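Local structure of 5-dehydro-2-deoxygluconokinase (Bacillus halodurans C-125, 2QCV) at residues C21-V27 and F39-G45; D123-P128 and K151-A157; V196-S200 and Y228-P234; S274-F279 and L293-S299. The protein probably catalyses the ATP-dependent phosphorylation of 5-dehydro-2-deoxy-D-gluconate at the 6-position, a step in the breakdown of myo-inositol to acetyl-CoA. One frame throughout, in Å; residues are numbered along the deposited sequence. Where two conformers were deposited one is given.

Interaction 1. Residues C21-V27 and F39-G45; sequences CIDLNAV and FSKYVGG
Strands 21-26 and 38-44 form an antiparallel beta hairpin; the axes of 21-26 and 39-44 come within 4.2 Å at 138°. Pair A26 with F39 where the connecting loop joins the strands and C21 with G44 at the other end; CA-CA spacings stay between 4.6 and 5.0 Å. F39, near the start of the second strand, is m, its CB 4.0 Å from L24 CB and its CE1 4.4 Å from A26 CB. S40 pairs with N25 (S40 N to N25 O 2.8 Å, N25 N to S40 O 2.9 Å). K41 (t, t, p, t), opposite L24, hydrogen-bonds through NZ to T36 O of the second subunit. Y42 pairs with D23 (D23 N to Y42 O 2.8 Å, Y42 N to D23 O 2.9 Å). V43 diverges from I22, its carbonyl joined to D23 OD2 through water 1. G44 closes the register on C21 (C21 N to G44 O and G44 N to C21 O, both 2.8 Å); a CB here would collide with D23 OD1. G45, with phi near +100°, turns the chain into helix 46-56. The two glycines are a pfkB signature; the small lid sheet holding this hairpin continues through F39 into the second subunit. Six main-chain bonds make the pairing largely independent of side chains; the face of L24, A26, F39 and K41 turns to the second subunit, mixing apolar packing with a lysine hydrogen bond.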
# COMPACT_ATOMS: atom_id res chain seq x y z
N CYS A 21 12.00 16.35 12.68
CA CYS A 21 12.31 16.17 11.28
C CYS A 21 13.32 17.23 10.81
O CYS A 21 13.96 17.88 11.62
CB CYS A 21 11.01 16.22 10.47
SG CYS A 21 10.20 17.74 10.56
N ILE A 22 13.48 17.34 9.51
CA ILE A 22 14.37 18.33 8.90
C ILE A 22 13.56 19.45 8.30
O ILE A 22 12.65 19.23 7.49
CB ILE A 22 15.22 17.70 7.80
CG1 ILE A 22 16.10 16.58 8.40
CG2 ILE A 22 16.13 18.78 7.06
CD1 ILE A 22 17.10 17.12 9.42
N ASP A 23 13.93 20.67 8.66
CA ASP A 23 13.45 21.86 7.98
C ASP A 23 14.58 22.35 7.06
O ASP A 23 15.76 22.41 7.44
CB ASP A 23 13.11 22.96 8.96
CG ASP A 23 11.77 22.74 9.67
OD1 ASP A 23 11.06 21.75 9.39
OD2 ASP A 23 11.46 23.59 10.51
N LEU A 24 14.20 22.69 5.84
CA LEU A 24 15.11 23.24 4.84
C LEU A 24 14.57 24.64 4.54
O LEU A 24 13.60 24.83 3.82
CB LEU A 24 15.18 22.33 3.63
CG LEU A 24 15.93 21.01 3.95
CD1 LEU A 24 15.59 19.85 3.03
CD2 LEU A 24 17.41 21.26 3.96
N ASN A 25 15.23 25.61 5.15
CA ASN A 25 14.85 26.98 5.08
C ASN A 25 15.53 27.75 3.96
O ASN A 25 16.73 27.75 3.84
CB ASN A 25 15.18 27.65 6.41
CG ASN A 25 14.38 27.04 7.54
OD1 ASN A 25 14.94 26.52 8.50
ND2 ASN A 25 13.05 27.05 7.41
N ALA A 26 14.70 28.40 3.16
CA ALA A 26 15.11 29.19 2.02
C ALA A 26 16.07 30.26 2.44
O ALA A 26 15.73 31.10 3.28
CB ALA A 26 13.86 29.83 1.41
N VAL A 27 17.27 30.24 1.85
CA VAL A 27 18.27 31.27 2.10
C VAL A 27 17.91 32.55 1.34
O VAL A 27 17.91 33.63 1.90
CB VAL A 27 19.67 30.77 1.69
CG1 VAL A 27 20.70 31.87 1.80
CG2 VAL A 27 20.05 29.56 2.57
N PHE A 39 19.26 26.28 0.61
CA PHE A 39 18.43 25.98 1.78
C PHE A 39 19.33 25.64 2.95
O PHE A 39 20.33 24.94 2.76
CB PHE A 39 17.52 24.76 1.51
CG PHE A 39 16.48 25.01 0.45
CD1 PHE A 39 15.25 25.55 0.78
CD2 PHE A 39 16.75 24.72 -0.87
CE1 PHE A 39 14.29 25.78 -0.19
CE2 PHE A 39 15.80 24.96 -1.85
CZ PHE A 39 14.57 25.50 -1.52
N SER A 40 18.98 26.16 4.13
CA SER A 40 19.72 25.82 5.35
C SER A 40 18.97 24.75 6.15
O SER A 40 17.73 24.78 6.27
CB SER A 40 19.96 27.07 6.20
OG SER A 40 18.74 27.74 6.41
N LYS A 41 19.73 23.78 6.65
CA LYS A 41 19.23 22.61 7.37
C LYS A 41 19.08 22.88 8.86
O LYS A 41 20.05 23.24 9.55
CB LYS A 41 20.21 21.46 7.18
CG LYS A 41 19.75 20.14 7.68
CD LYS A 41 20.79 19.07 7.50
CE LYS A 41 21.95 19.25 8.47
NZ LYS A 41 22.98 18.21 8.33
N TYR A 42 17.87 22.65 9.36
CA TYR A 42 17.55 22.78 10.78
C TYR A 42 16.75 21.56 11.24
O TYR A 42 16.14 20.85 10.42
CB TYR A 42 16.73 24.03 11.03
CG TYR A 42 17.47 25.29 10.79
CD1 TYR A 42 18.31 25.81 11.76
CD2 TYR A 42 17.34 25.96 9.61
CE1 TYR A 42 19.00 26.97 11.54
CE2 TYR A 42 18.03 27.12 9.38
CZ TYR A 42 18.86 27.61 10.33
OH TYR A 42 19.53 28.78 10.10
N VAL A 43 16.72 21.32 12.54
CA VAL A 43 15.76 20.36 13.08
C VAL A 43 14.40 21.09 13.07
O VAL A 43 14.31 22.28 13.46
CB VAL A 43 16.08 19.91 14.53
CG1 VAL A 43 14.95 19.01 15.09
CG2 VAL A 43 17.46 19.23 14.61
N GLY A 44 13.36 20.39 12.68
CA GLY A 44 11.99 20.93 12.79
C GLY A 44 11.03 19.90 13.32
O GLY A 44 11.45 18.85 13.83
N GLY A 45 9.73 20.20 13.22
CA GLY A 45 8.71 19.35 13.78
C GLY A 45 8.27 20.04 15.04
O GLY A 45 9.09 20.44 15.87
O HOH W 1 13.30 24.64 12.34

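Interaction 2. Residues D123-P128 and K151-A157; sequences DLYLSP and KSPSREA
L124, P153 and A157 carry most of this contact, in which the loop 123-128 wraps the start of helix 154-167. L124 lies in a 3-10 segment, in the m,t rotamer, with CD1 3.9 Å from K151 CG. Its carbonyl O accepts a bond from S154 N at 3.1 Å, with a bent N-H...O angle of 138°. P153 follows a cis peptide bond and points toward the loop: CD lies 3.2 Å from L124 O and 4.0 Å from Y125 CD1. One turn on, A157 CB fits against L126 CG (3.9 Å) and S127 C (3.6 Å), while P128 CG rests 3.7 Å from E156 CB. Set the register with L126 CA 4.9 Å from S154 CA and P128 CA 4.0 Å from A157 CA. Water 2 links D123 O (2.9 Å) to S154 OG (2.7 Å), which also bonds A148. Helix 154-167 connects the parallel strands 139-145 and 171-175, so the loop covers the entry of a beta-alpha-beta unit in the ribokinase-like alpha/beta core.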
# COMPACT_ATOMS: atom_id res chain seq x y z
N ASP A 123 8.92 9.24 11.69
CA ASP A 123 8.29 9.64 12.96
C ASP A 123 6.91 9.02 13.18
O ASP A 123 6.47 8.89 14.32
CB ASP A 123 8.26 11.13 13.16
CG ASP A 123 7.38 11.86 12.15
OD1 ASP A 123 6.15 11.85 12.32
OD2 ASP A 123 7.93 12.51 11.26
N LEU A 124 6.26 8.63 12.09
CA LEU A 124 4.92 8.06 12.15
C LEU A 124 4.94 6.58 12.51
O LEU A 124 3.90 6.04 12.82
CB LEU A 124 4.19 8.27 10.81
CG LEU A 124 3.88 9.73 10.44
CD1 LEU A 124 3.25 9.78 9.01
CD2 LEU A 124 3.01 10.36 11.48
N TYR A 125 6.12 5.95 12.50
CA TYR A 125 6.28 4.55 12.88
C TYR A 125 6.67 4.33 14.34
O TYR A 125 6.94 3.21 14.71
CB TYR A 125 7.28 3.88 11.92
CG TYR A 125 6.61 3.69 10.59
CD1 TYR A 125 5.79 2.59 10.39
CD2 TYR A 125 6.69 4.66 9.59
CE1 TYR A 125 5.11 2.42 9.23
CE2 TYR A 125 6.00 4.49 8.38
CZ TYR A 125 5.22 3.36 8.22
OH TYR A 125 4.53 3.13 7.06
N LEU A 126 6.71 5.38 15.14
CA LEU A 126 6.83 5.22 16.58
C LEU A 126 5.64 4.36 17.01
O LEU A 126 4.50 4.58 16.58
CB LEU A 126 6.78 6.59 17.30
CG LEU A 126 6.86 6.60 18.82
CD1 LEU A 126 8.29 6.18 19.27
CD2 LEU A 126 6.40 7.99 19.38
N SER A 127 5.92 3.36 17.81
CA SER A 127 4.94 2.35 18.15
C SER A 127 4.77 2.28 19.67
O SER A 127 5.66 2.69 20.41
CB SER A 127 5.37 1.00 17.58
OG SER A 127 6.42 0.48 18.37
N PRO A 128 3.63 1.75 20.14
CA PRO A 128 3.45 1.59 21.60
C PRO A 128 4.58 0.87 22.35
O PRO A 128 4.95 1.28 23.45
CB PRO A 128 2.16 0.79 21.69
CG PRO A 128 1.38 1.17 20.49
CD PRO A 128 2.42 1.33 19.38
N LYS A 151 -1.56 9.30 12.13
CA LYS A 151 -1.43 7.98 11.53
C LYS A 151 -1.01 7.00 12.61
O LYS A 151 -0.26 7.35 13.50
CB LYS A 151 -0.32 7.96 10.44
CG LYS A 151 -0.54 8.78 9.19
CD LYS A 151 -1.59 8.18 8.27
CE LYS A 151 -2.06 9.23 7.24
NZ LYS A 151 -3.41 8.90 6.68
N SER A 152 -1.45 5.76 12.47
CA SER A 152 -0.86 4.64 13.19
C SER A 152 0.50 4.22 12.59
O SER A 152 0.67 4.30 11.37
CB SER A 152 -1.83 3.46 13.12
OG SER A 152 -3.08 3.78 13.72
N PRO A 153 1.40 3.66 13.41
CA PRO A 153 1.27 3.38 14.84
C PRO A 153 1.53 4.52 15.77
O PRO A 153 1.33 4.36 16.98
CB PRO A 153 2.30 2.28 15.08
CG PRO A 153 3.34 2.52 14.08
CD PRO A 153 2.65 3.07 12.86
N SER A 154 1.97 5.66 15.26
CA SER A 154 2.24 6.82 16.13
C SER A 154 1.02 7.16 16.98
O SER A 154 1.14 7.45 18.19
CB SER A 154 2.69 8.04 15.30
OG SER A 154 2.80 9.19 16.14
N ARG A 155 -0.17 7.16 16.37
CA ARG A 155 -1.42 7.46 17.08
C ARG A 155 -1.57 6.64 18.37
O ARG A 155 -1.86 7.20 19.44
CB ARG A 155 -2.60 7.26 16.10
CG ARG A 155 -4.04 7.32 16.61
CD ARG A 155 -4.97 6.91 15.46
NE ARG A 155 -4.96 7.98 14.47
CZ ARG A 155 -5.53 7.94 13.28
NH1 ARG A 155 -6.22 6.90 12.89
NH2 ARG A 155 -5.48 9.01 12.51
N GLU A 156 -1.34 5.33 18.28
CA GLU A 156 -1.43 4.43 19.46
C GLU A 156 -0.29 4.62 20.46
O GLU A 156 -0.49 4.49 21.68
CB GLU A 156 -1.50 2.96 19.06
CG GLU A 156 -2.66 2.62 18.23
CD GLU A 156 -2.49 2.99 16.76
OE1 GLU A 156 -1.51 2.57 16.18
OE2 GLU A 156 -3.38 3.59 16.19
N ALA A 157 0.91 4.94 19.95
CA ALA A 157 2.01 5.29 20.81
C ALA A 157 1.65 6.51 21.66
O ALA A 157 1.92 6.54 22.86
CB ALA A 157 3.32 5.58 19.97
O HOH W 2 4.87 10.91 15.65

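Interaction 3. Residues V196-S200 and Y228-P234; sequences VAEQS and YLFKHSP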
# COMPACT_ATOMS: atom_id res chain seq x y z
N VAL A 196 -8.43 13.05 22.69
CA VAL A 196 -7.19 13.38 23.38
C VAL A 196 -7.37 14.62 24.27
O VAL A 196 -6.97 14.61 25.44
CB VAL A 196 -6.01 13.50 22.44
CG1 VAL A 196 -4.77 14.02 23.20
CG2 VAL A 196 -5.74 12.08 21.80
N ALA A 197 -8.04 15.67 23.76
CA ALA A 197 -8.24 16.86 24.60
C ALA A 197 -9.03 16.49 25.85
O ALA A 197 -8.76 17.01 26.94
CB ALA A 197 -8.97 17.99 23.80
N GLU A 198 -9.98 15.56 25.72
CA GLU A 198 -10.82 15.20 26.86
C GLU A 198 -10.03 14.51 27.98
O GLU A 198 -10.46 14.56 29.13
CB GLU A 198 -11.97 14.30 26.38
CG GLU A 198 -13.06 15.11 25.64
CD GLU A 198 -14.06 14.23 24.90
OE1 GLU A 198 -13.99 13.00 25.08
OE2 GLU A 198 -14.89 14.79 24.15
N GLN A 199 -8.91 13.92 27.62
CA GLN A 199 -8.01 13.20 28.52
C GLN A 199 -6.92 14.08 29.09
O GLN A 199 -6.19 13.68 30.00
CB GLN A 199 -7.20 12.16 27.73
CG GLN A 199 -7.91 11.12 27.02
CD GLN A 199 -6.97 9.99 26.71
OE1 GLN A 199 -6.46 9.34 27.62
NE2 GLN A 199 -6.69 9.78 25.44
N SER A 200 -6.75 15.27 28.51
CA SER A 200 -5.57 16.12 28.81
C SER A 200 -5.82 17.08 29.97
O SER A 200 -6.96 17.40 30.27
CB SER A 200 -5.19 16.93 27.56
OG SER A 200 -4.81 16.06 26.52
N TYR A 228 -17.73 22.69 27.23
CA TYR A 228 -17.54 21.32 26.78
C TYR A 228 -16.34 20.62 27.45
O TYR A 228 -16.50 19.63 28.17
CB TYR A 228 -17.47 21.27 25.20
CG TYR A 228 -16.65 20.14 24.63
CD1 TYR A 228 -16.88 18.82 25.00
CD2 TYR A 228 -15.68 20.39 23.66
CE1 TYR A 228 -16.12 17.79 24.48
CE2 TYR A 228 -14.92 19.38 23.14
CZ TYR A 228 -15.14 18.07 23.55
OH TYR A 228 -14.39 17.06 23.03
N LEU A 229 -15.14 21.17 27.29
CA LEU A 229 -13.94 20.46 27.74
C LEU A 229 -13.82 20.38 29.25
O LEU A 229 -13.25 19.42 29.77
CB LEU A 229 -12.69 21.10 27.15
CG LEU A 229 -12.47 20.78 25.67
CD1 LEU A 229 -11.28 21.54 25.19
CD2 LEU A 229 -12.31 19.26 25.43
N PHE A 230 -14.43 21.33 29.95
CA PHE A 230 -14.42 21.33 31.42
C PHE A 230 -15.41 20.32 32.03
O PHE A 230 -15.45 20.18 33.25
CB PHE A 230 -14.64 22.73 32.02
CG PHE A 230 -13.44 23.67 31.89
CD1 PHE A 230 -12.14 23.21 31.92
CD2 PHE A 230 -13.65 25.02 31.82
CE1 PHE A 230 -11.08 24.06 31.80
CE2 PHE A 230 -12.57 25.90 31.72
CZ PHE A 230 -11.28 25.40 31.70
N LYS A 231 -16.15 19.59 31.20
CA LYS A 231 -16.85 18.38 31.61
C LYS A 231 -15.89 17.20 31.68
O LYS A 231 -16.26 16.16 32.17
CB LYS A 231 -17.98 18.03 30.64
CG LYS A 231 -19.12 18.98 30.72
CD LYS A 231 -20.13 18.69 29.60
CE LYS A 231 -21.15 19.80 29.52
NZ LYS A 231 -22.06 19.60 28.35
N HIS A 232 -14.66 17.38 31.18
CA HIS A 232 -13.70 16.29 31.02
C HIS A 232 -12.45 16.62 31.85
O HIS A 232 -12.60 17.31 32.87
CB HIS A 232 -13.44 16.04 29.53
CG HIS A 232 -14.67 15.69 28.77
ND1 HIS A 232 -15.12 14.39 28.65
CD2 HIS A 232 -15.57 16.46 28.12
CE1 HIS A 232 -16.23 14.37 27.94
NE2 HIS A 232 -16.52 15.61 27.59
N SER A 233 -11.27 16.14 31.45
CA SER A 233 -10.06 16.33 32.24
C SER A 233 -9.45 17.74 32.30
O SER A 233 -8.85 18.07 33.31
CB SER A 233 -8.97 15.36 31.79
OG SER A 233 -9.37 14.03 32.04
N PRO A 234 -9.49 18.54 31.21
CA PRO A 234 -8.72 19.79 31.31
C PRO A 234 -9.01 20.68 32.49
O PRO A 234 -10.19 20.84 32.88
CB PRO A 234 -9.05 20.50 29.98
CG PRO A 234 -9.30 19.37 29.06
CD PRO A 234 -10.05 18.36 29.86
O HOH W 3 -11.52 12.65 31.19
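This is a helix end packed on the loop after another helix, at the edge of the alpha/beta core: helix 186-199 meets the loop following helix 222-229, just before each segment leads into its strand, 202-206 and 236-240, side by side in the main sheet. E198 does most of the work. Its carbonyl O, near the end of the helix, takes a hydrogen bond from S233 N at 2.9 Å, and water 3 links the same oxygen (3.0 Å) to S233 OG (2.7 Å). Along the side chain, CG sits over the face of the H232 ring, 3.6 Å from its centroid and 13° off the normal, a CH-pi contact. The carboxylate then reaches back to helix 222-229, where Y228 OH donates to E198 OE2 at 2.6 Å. A type I turn from L229 to H232 brings the imidazole into place. Beside these polar contacts, A197 CB touches L229 CD2 at 3.9 Å, and P234 CG lies 3.2 Å from A197 O. S200 O comes within 2.9 Å of P234 N, which has no hydrogen to give. E198 OE2 thus joins two helices of this chain and forms a salt bridge with R163 of the third subunit.

Interaction 4. Residues S274-F279 and L293-S299; sequences SYASAF and LKYGSAS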
# COMPACT_ATOMS: atom_id res chain seq x y z
N SER A 274 7.33 28.23 19.68
CA SER A 274 7.92 29.25 20.55
C SER A 274 6.92 29.70 21.62
O SER A 274 7.28 29.82 22.81
CB SER A 274 8.41 30.46 19.74
OG SER A 274 9.76 30.27 19.35
N TYR A 275 5.67 29.90 21.21
CA TYR A 275 4.61 30.24 22.15
C TYR A 275 4.48 29.17 23.26
O TYR A 275 4.48 29.50 24.43
CB TYR A 275 3.30 30.49 21.41
CG TYR A 275 2.18 30.99 22.29
CD1 TYR A 275 1.56 30.14 23.20
CD2 TYR A 275 1.75 32.32 22.23
CE1 TYR A 275 0.54 30.60 24.04
CE2 TYR A 275 0.71 32.78 23.04
CZ TYR A 275 0.12 31.92 23.93
OH TYR A 275 -0.90 32.37 24.73
N ALA A 276 4.42 27.90 22.87
CA ALA A 276 4.18 26.81 23.82
C ALA A 276 5.36 26.66 24.75
O ALA A 276 5.16 26.50 25.95
CB ALA A 276 3.93 25.49 23.08
N SER A 277 6.58 26.69 24.22
CA SER A 277 7.77 26.51 25.07
C SER A 277 7.88 27.62 26.11
O SER A 277 8.08 27.35 27.29
CB SER A 277 9.04 26.38 24.22
OG SER A 277 9.19 27.40 23.27
N ALA A 278 7.70 28.88 25.69
CA ALA A 278 7.83 30.02 26.61
C ALA A 278 6.65 30.10 27.59
O ALA A 278 6.82 30.46 28.75
CB ALA A 278 8.01 31.34 25.84
N PHE A 279 5.44 29.78 27.12
CA PHE A 279 4.28 29.73 27.99
C PHE A 279 4.48 28.66 29.08
O PHE A 279 4.32 28.93 30.28
CB PHE A 279 3.01 29.41 27.19
CG PHE A 279 1.78 29.24 28.03
CD1 PHE A 279 0.98 30.32 28.38
CD2 PHE A 279 1.40 28.00 28.45
CE1 PHE A 279 -0.16 30.15 29.18
CE2 PHE A 279 0.27 27.81 29.23
CZ PHE A 279 -0.51 28.89 29.61
N LEU A 293 1.10 33.90 29.44
CA LEU A 293 0.61 34.35 28.14
C LEU A 293 1.53 35.39 27.48
O LEU A 293 1.71 35.35 26.24
CB LEU A 293 -0.82 34.88 28.27
CG LEU A 293 -1.94 33.92 28.67
CD1 LEU A 293 -3.25 34.73 28.98
CD2 LEU A 293 -2.20 32.83 27.58
N LYS A 294 2.15 36.26 28.28
CA LYS A 294 3.08 37.26 27.73
C LYS A 294 4.36 36.61 27.25
O LYS A 294 4.90 36.95 26.20
CB LYS A 294 3.42 38.30 28.78
CG LYS A 294 2.23 39.04 29.35
CD LYS A 294 2.62 40.24 30.22
CE LYS A 294 1.40 40.77 31.02
NZ LYS A 294 0.25 41.08 30.12
N TYR A 295 4.88 35.66 28.03
CA TYR A 295 6.04 34.91 27.62
C TYR A 295 5.81 34.18 26.30
O TYR A 295 6.67 34.24 25.45
CB TYR A 295 6.48 33.93 28.70
CG TYR A 295 7.37 34.55 29.74
CD1 TYR A 295 6.85 35.43 30.72
CD2 TYR A 295 8.73 34.25 29.79
CE1 TYR A 295 7.66 35.98 31.67
CE2 TYR A 295 9.58 34.84 30.78
CZ TYR A 295 9.02 35.69 31.71
OH TYR A 295 9.79 36.29 32.69
N GLY A 296 4.66 33.53 26.11
CA GLY A 296 4.40 32.79 24.88
C GLY A 296 4.31 33.77 23.71
O GLY A 296 4.91 33.56 22.64
N SER A 297 3.59 34.85 23.92
CA SER A 297 3.42 35.83 22.87
C SER A 297 4.73 36.52 22.48
O SER A 297 5.00 36.72 21.29
CB SER A 297 2.38 36.88 23.29
OG SER A 297 1.22 36.27 23.77
N ALA A 298 5.54 36.90 23.47
CA ALA A 298 6.82 37.54 23.18
C ALA A 298 7.77 36.61 22.42
O ALA A 298 8.45 37.01 21.46
CB ALA A 298 7.47 38.06 24.52
N SER A 299 7.85 35.36 22.85
CA SER A 299 8.68 34.37 22.17
C SER A 299 8.25 34.15 20.72
O SER A 299 9.08 34.08 19.84
CB SER A 299 8.66 33.03 22.92
OG SER A 299 9.71 32.18 22.46
O HOH W 4 10.54 30.06 23.56
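The Y275 ring lies flat over G296, whose CA sits 3.9 Å from the ring centroid and 18° off its normal, a CH-pi contact. Backbones close up around it: the CA atoms of Y275 and G296 are only 3.7 Å apart, and Y275 CA makes a CA-H...O contact to G296 O at 3.4 Å. Such closeness is possible because G296 has no side chain; a CB there would fall 2.9 Å from Y275 O. The local axes of the two helices accordingly approach to 7.0 Å, running roughly antiparallel at 145°. A278 is the other small residue in the groove, its CB 3.2 Å from Y295 O and 3.4 Å from S299 CB. Toward the sheet, L293 CD2 touches both aromatic side chains, 3.7 Å from F279 CE1 and 3.2 Å from Y275 OH, and that hydroxyl bonds S246. S297 OG turns back on its own helix to L293 O (2.7 Å). Near the other margin, water 4 bridges S277 OG (3.0 Å) and S299 OG (2.5 Å), while the Y295 hydroxyl bonds E320 of helix 316-325. Helices 271-284 and 289-305 thus form a tightly packed alpha hairpin beside strands 236-240 and 246-250. The first begins in the GAGD signature of the pfkB kinases, which in relatives lies at the phosphoryl-transfer site.

In the fold
From the N terminus the four contacts follow one another in series; none nests in or crosses another. Interaction 1 closes the hairpin of the lid sheet, just before helix 46-56. After core strands 61-67 and 90-92 and their helices, the chain adds lid strands 101-106 and 111-117, and interaction 2 then brings the start of helix 154-167 back against the loop 123-128. Interaction 3 closes a loop of 27 intervening residues, joining the ends of two helices that feed neighbouring core strands. Interaction 4, the most central, closes the helical hairpin. Interactions 1 and 3 lie on opposite sides of the chain's centre. The lid contact faces the second subunit, while interactions 2 and 3 both touch the third.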